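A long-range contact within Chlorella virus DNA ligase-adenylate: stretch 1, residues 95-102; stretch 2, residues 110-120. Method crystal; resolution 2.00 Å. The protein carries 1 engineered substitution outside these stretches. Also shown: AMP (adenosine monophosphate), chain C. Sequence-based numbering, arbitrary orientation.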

# COMPACT_ATOMS: atom_id res chain seq x y z
N TYR A 95 -1.14 9.17 -0.98
CA TYR A 95 -1.98 8.21 -1.68
C TYR A 95 -3.42 8.68 -1.44
O TYR A 95 -3.93 8.59 -0.31
CB TYR A 95 -1.77 6.81 -1.11
CG TYR A 95 -0.40 6.21 -1.37
CD1 TYR A 95 0.64 6.38 -0.46
CD2 TYR A 95 -0.15 5.44 -2.52
CE1 TYR A 95 1.90 5.79 -0.67
CE2 TYR A 95 1.10 4.85 -2.74
CZ TYR A 95 2.11 5.03 -1.81
OH TYR A 95 3.34 4.44 -1.99
N TRP A 96 -4.04 9.21 -2.49
CA TRP A 96 -5.39 9.75 -2.43
C TRP A 96 -6.38 8.67 -2.79
O TRP A 96 -6.51 8.31 -3.95
CB TRP A 96 -5.48 10.91 -3.43
CG TRP A 96 -6.76 11.72 -3.43
CD1 TRP A 96 -7.75 11.72 -2.50
CD2 TRP A 96 -7.18 12.63 -4.47
NE1 TRP A 96 -8.77 12.55 -2.90
CE2 TRP A 96 -8.45 13.12 -4.10
CE3 TRP A 96 -6.61 13.06 -5.68
CZ2 TRP A 96 -9.17 14.02 -4.90
CZ3 TRP A 96 -7.33 13.96 -6.48
CH2 TRP A 96 -8.60 14.43 -6.08
N PHE A 97 -7.07 8.13 -1.79
CA PHE A 97 -8.00 7.04 -2.04
C PHE A 97 -9.51 7.34 -2.00
O PHE A 97 -10.31 6.48 -2.38
CB PHE A 97 -7.66 5.81 -1.19
CG PHE A 97 -7.58 6.07 0.29
CD1 PHE A 97 -8.71 6.49 1.01
CD2 PHE A 97 -6.40 5.79 0.98
CE1 PHE A 97 -8.68 6.61 2.40
CE2 PHE A 97 -6.35 5.90 2.38
CZ PHE A 97 -7.49 6.31 3.10
N ASP A 98 -9.89 8.53 -1.52
CA ASP A 98 -11.29 8.90 -1.48
C ASP A 98 -11.50 10.40 -1.64
O ASP A 98 -10.58 11.19 -1.43
CB ASP A 98 -11.98 8.38 -0.20
CG ASP A 98 -13.43 7.98 -0.43
OD1 ASP A 98 -13.99 8.28 -1.51
OD2 ASP A 98 -14.02 7.36 0.48
N TYR A 99 -12.72 10.77 -2.00
CA TYR A 99 -13.11 12.15 -2.27
C TYR A 99 -14.60 12.30 -2.01
O TYR A 99 -15.41 11.81 -2.80
CB TYR A 99 -12.86 12.44 -3.75
CG TYR A 99 -13.11 13.87 -4.19
CD1 TYR A 99 -13.03 14.93 -3.28
CD2 TYR A 99 -13.32 14.17 -5.54
CE1 TYR A 99 -13.15 16.25 -3.69
CE2 TYR A 99 -13.44 15.49 -5.97
CZ TYR A 99 -13.35 16.52 -5.04
OH TYR A 99 -13.42 17.83 -5.45
N VAL A 100 -14.97 13.00 -0.94
CA VAL A 100 -16.39 13.17 -0.69
C VAL A 100 -17.08 14.22 -1.55
O VAL A 100 -18.17 13.95 -2.03
CB VAL A 100 -16.75 13.30 0.82
CG1 VAL A 100 -18.23 13.73 1.01
CG2 VAL A 100 -16.56 11.95 1.48
N THR A 101 -16.46 15.38 -1.79
CA THR A 101 -17.09 16.42 -2.64
C THR A 101 -18.24 17.10 -1.89
O THR A 101 -18.14 18.27 -1.52
CB THR A 101 -17.56 15.83 -4.04
OG1 THR A 101 -16.50 15.95 -5.00
CG2 THR A 101 -18.79 16.52 -4.60
N ASP A 102 -19.31 16.36 -1.63
CA ASP A 102 -20.46 16.90 -0.91
C ASP A 102 -21.16 15.78 -0.16
O ASP A 102 -20.91 15.56 1.03
CB ASP A 102 -21.44 17.56 -1.90
CG ASP A 102 -22.84 17.80 -1.30
OD1 ASP A 102 -23.84 17.49 -1.97
OD2 ASP A 102 -22.94 18.28 -0.15
N ASP A 110 -18.52 5.99 -7.49
CA ASP A 110 -18.83 7.32 -7.99
C ASP A 110 -17.92 8.40 -7.43
O ASP A 110 -17.54 9.34 -8.15
CB ASP A 110 -20.30 7.63 -7.71
CG ASP A 110 -21.24 6.75 -8.53
OD1 ASP A 110 -20.81 6.27 -9.60
OD2 ASP A 110 -22.39 6.53 -8.12
N ARG A 111 -17.58 8.30 -6.15
CA ARG A 111 -16.67 9.26 -5.53
C ARG A 111 -15.29 9.08 -6.18
O ARG A 111 -14.57 10.04 -6.38
CB ARG A 111 -16.60 9.06 -4.01
CG ARG A 111 -17.96 9.18 -3.30
CD ARG A 111 -17.85 9.36 -1.79
NE ARG A 111 -17.05 8.32 -1.14
CZ ARG A 111 -17.53 7.16 -0.70
NH1 ARG A 111 -18.81 6.85 -0.84
NH2 ARG A 111 -16.71 6.28 -0.14
N VAL A 112 -14.93 7.84 -6.50
CA VAL A 112 -13.66 7.55 -7.14
C VAL A 112 -13.63 8.22 -8.52
O VAL A 112 -12.61 8.77 -8.92
CB VAL A 112 -13.43 6.03 -7.29
CG1 VAL A 112 -12.21 5.76 -8.18
CG2 VAL A 112 -13.23 5.40 -5.93
N GLU A 113 -14.77 8.17 -9.22
CA GLU A 113 -14.89 8.80 -10.53
C GLU A 113 -14.76 10.32 -10.41
O GLU A 113 -14.26 10.97 -11.32
CB GLU A 113 -16.22 8.43 -11.16
CG GLU A 113 -16.37 8.89 -12.59
CD GLU A 113 -15.36 8.26 -13.52
OE1 GLU A 113 -15.02 8.93 -14.53
OE2 GLU A 113 -14.91 7.11 -13.27
N ASP A 114 -15.23 10.87 -9.29
CA ASP A 114 -15.10 12.30 -9.04
C ASP A 114 -13.61 12.66 -8.95
O ASP A 114 -13.15 13.65 -9.53
CB ASP A 114 -15.77 12.69 -7.71
CG ASP A 114 -17.28 12.85 -7.82
OD1 ASP A 114 -17.83 12.95 -8.94
OD2 ASP A 114 -17.92 12.88 -6.75
N MET A 115 -12.86 11.85 -8.20
CA MET A 115 -11.41 12.04 -8.03
C MET A 115 -10.75 11.96 -9.38
O MET A 115 -9.92 12.81 -9.72
CB MET A 115 -10.83 10.95 -7.10
CG MET A 115 -9.28 10.82 -7.13
SD MET A 115 -8.57 9.65 -5.91
CE MET A 115 -9.17 8.05 -6.54
N LYS A 116 -11.13 10.97 -10.18
CA LYS A 116 -10.55 10.78 -11.50
C LYS A 116 -10.76 12.00 -12.39
O LYS A 116 -9.81 12.49 -13.01
CB LYS A 116 -11.12 9.53 -12.17
CG LYS A 116 -10.62 8.23 -11.59
CD LYS A 116 -11.21 7.04 -12.31
CE LYS A 116 -10.75 6.99 -13.76
NZ LYS A 116 -11.36 5.86 -14.51
N ASN A 117 -12.01 12.49 -12.40
CA ASN A 117 -12.37 13.65 -13.20
C ASN A 117 -11.68 14.91 -12.73
O ASN A 117 -11.22 15.71 -13.55
CB ASN A 117 -13.88 13.85 -13.25
CG ASN A 117 -14.56 12.86 -14.18
OD1 ASN A 117 -15.40 12.06 -13.76
ND2 ASN A 117 -14.20 12.91 -15.46
N TYR A 118 -11.56 15.08 -11.42
CA TYR A 118 -10.89 16.26 -10.89
C TYR A 118 -9.47 16.28 -11.44
O TYR A 118 -9.00 17.32 -11.90
CB TYR A 118 -10.88 16.24 -9.35
CG TYR A 118 -10.27 17.46 -8.74
CD1 TYR A 118 -11.05 18.57 -8.42
CD2 TYR A 118 -8.89 17.54 -8.53
CE1 TYR A 118 -10.48 19.72 -7.89
CE2 TYR A 118 -8.31 18.68 -8.01
CZ TYR A 118 -9.10 19.77 -7.69
OH TYR A 118 -8.53 20.90 -7.16
N ILE A 119 -8.82 15.11 -11.44
CA ILE A 119 -7.44 14.98 -11.94
C ILE A 119 -7.34 15.29 -13.44
O ILE A 119 -6.33 15.81 -13.91
CB ILE A 119 -6.87 13.56 -11.63
CG1 ILE A 119 -6.71 13.41 -10.11
CG2 ILE A 119 -5.51 13.33 -12.34
CD1 ILE A 119 -6.58 11.98 -9.64
N THR A 120 -8.39 14.96 -14.17
CA THR A 120 -8.47 15.22 -15.60
C THR A 120 -8.49 16.73 -15.84
O THR A 120 -7.96 17.21 -16.83
CB THR A 120 -9.75 14.59 -16.18
OG1 THR A 120 -9.51 13.20 -16.46
CG2 THR A 120 -10.20 15.29 -17.43
P AMP C . -3.88 -1.93 9.49
O1P AMP C . -4.54 -2.76 10.49
O3P AMP C . -2.81 -1.21 10.41
O5' AMP C . -4.77 -0.79 9.08
C5' AMP C . -4.24 0.31 8.19
C4' AMP C . -4.90 1.64 8.43
O4' AMP C . -4.62 2.44 7.27
C3' AMP C . -6.44 1.56 8.55
O3' AMP C . -7.00 2.45 9.52
C2' AMP C . -6.95 1.99 7.21
O2' AMP C . -8.20 2.65 7.35
C1' AMP C . -5.81 2.85 6.63
N9 AMP C . -5.66 2.60 5.20
C8 AMP C . -4.46 2.30 4.59
N7 AMP C . -4.64 2.13 3.31
C5 AMP C . -5.98 2.33 3.04
C6 AMP C . -6.75 2.28 1.87
N6 AMP C . -6.22 2.00 0.66
N1 AMP C . -8.07 2.53 2.01
C2 AMP C . -8.58 2.80 3.19
N3 AMP C . -7.97 2.88 4.38
C4 AMP C . -6.63 2.63 4.27
O HOH W 1 -17.61 12.50 -4.01

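A strand-helix contact can combine a large ring pointed toward the helix, a flexible side chain laid over its face, and a paired charge, and the contact between strand 95-99 and helix 110-120 of this ligase-adenylate, which buries 566 Å² summed over both sides, illustrates the principle. Trp96 and Tyr99 both direct CA-to-CB toward the helix and both adopt chi1 t, which in Trp96 leaves one indole face to Met115 and the benzo end beside Tyr118 and Ile119. Met115 leaves the helix sideways, and its t, t start extends the chain across the indole: Met115 CG sits 3.6 Å from the centroid of the Trp96 six-membered ring, almost on its normal, and Met115 SD 3.7 Å from that of the five-membered ring. A flexible, polarizable thioether suits so broad a flat face. At the far end of the indole, Ile119 CG1 approaches Trp96 CZ3 (3.7 Å), while Tyr118 CD2 meets the ring edge at Trp96 CH2 (4.0 Å). Tyr99 reaches toward the helix, its CD2 3.6 Å from Asp114 CB.

The polar anchor is Arg111, whose m, t, m, -87° conformation brings its guanidinium edge-on to Asp98. Arg111 NE donates to Asp98 OD1 (3.1 Å) and Arg111 NH2 to Asp98 OD2 (3.0 Å), a bidentate salt bridge that pairs the buried charges. Asp98 chi1, -145°, lies between wells; in this pose Asp98 OD1 also accepts from Tyr99 N (2.8 Å). The O of water 1 sits 2.6 Å from Tyr99 O and 2.8 Å from Asp114 OD2, linking the stretches.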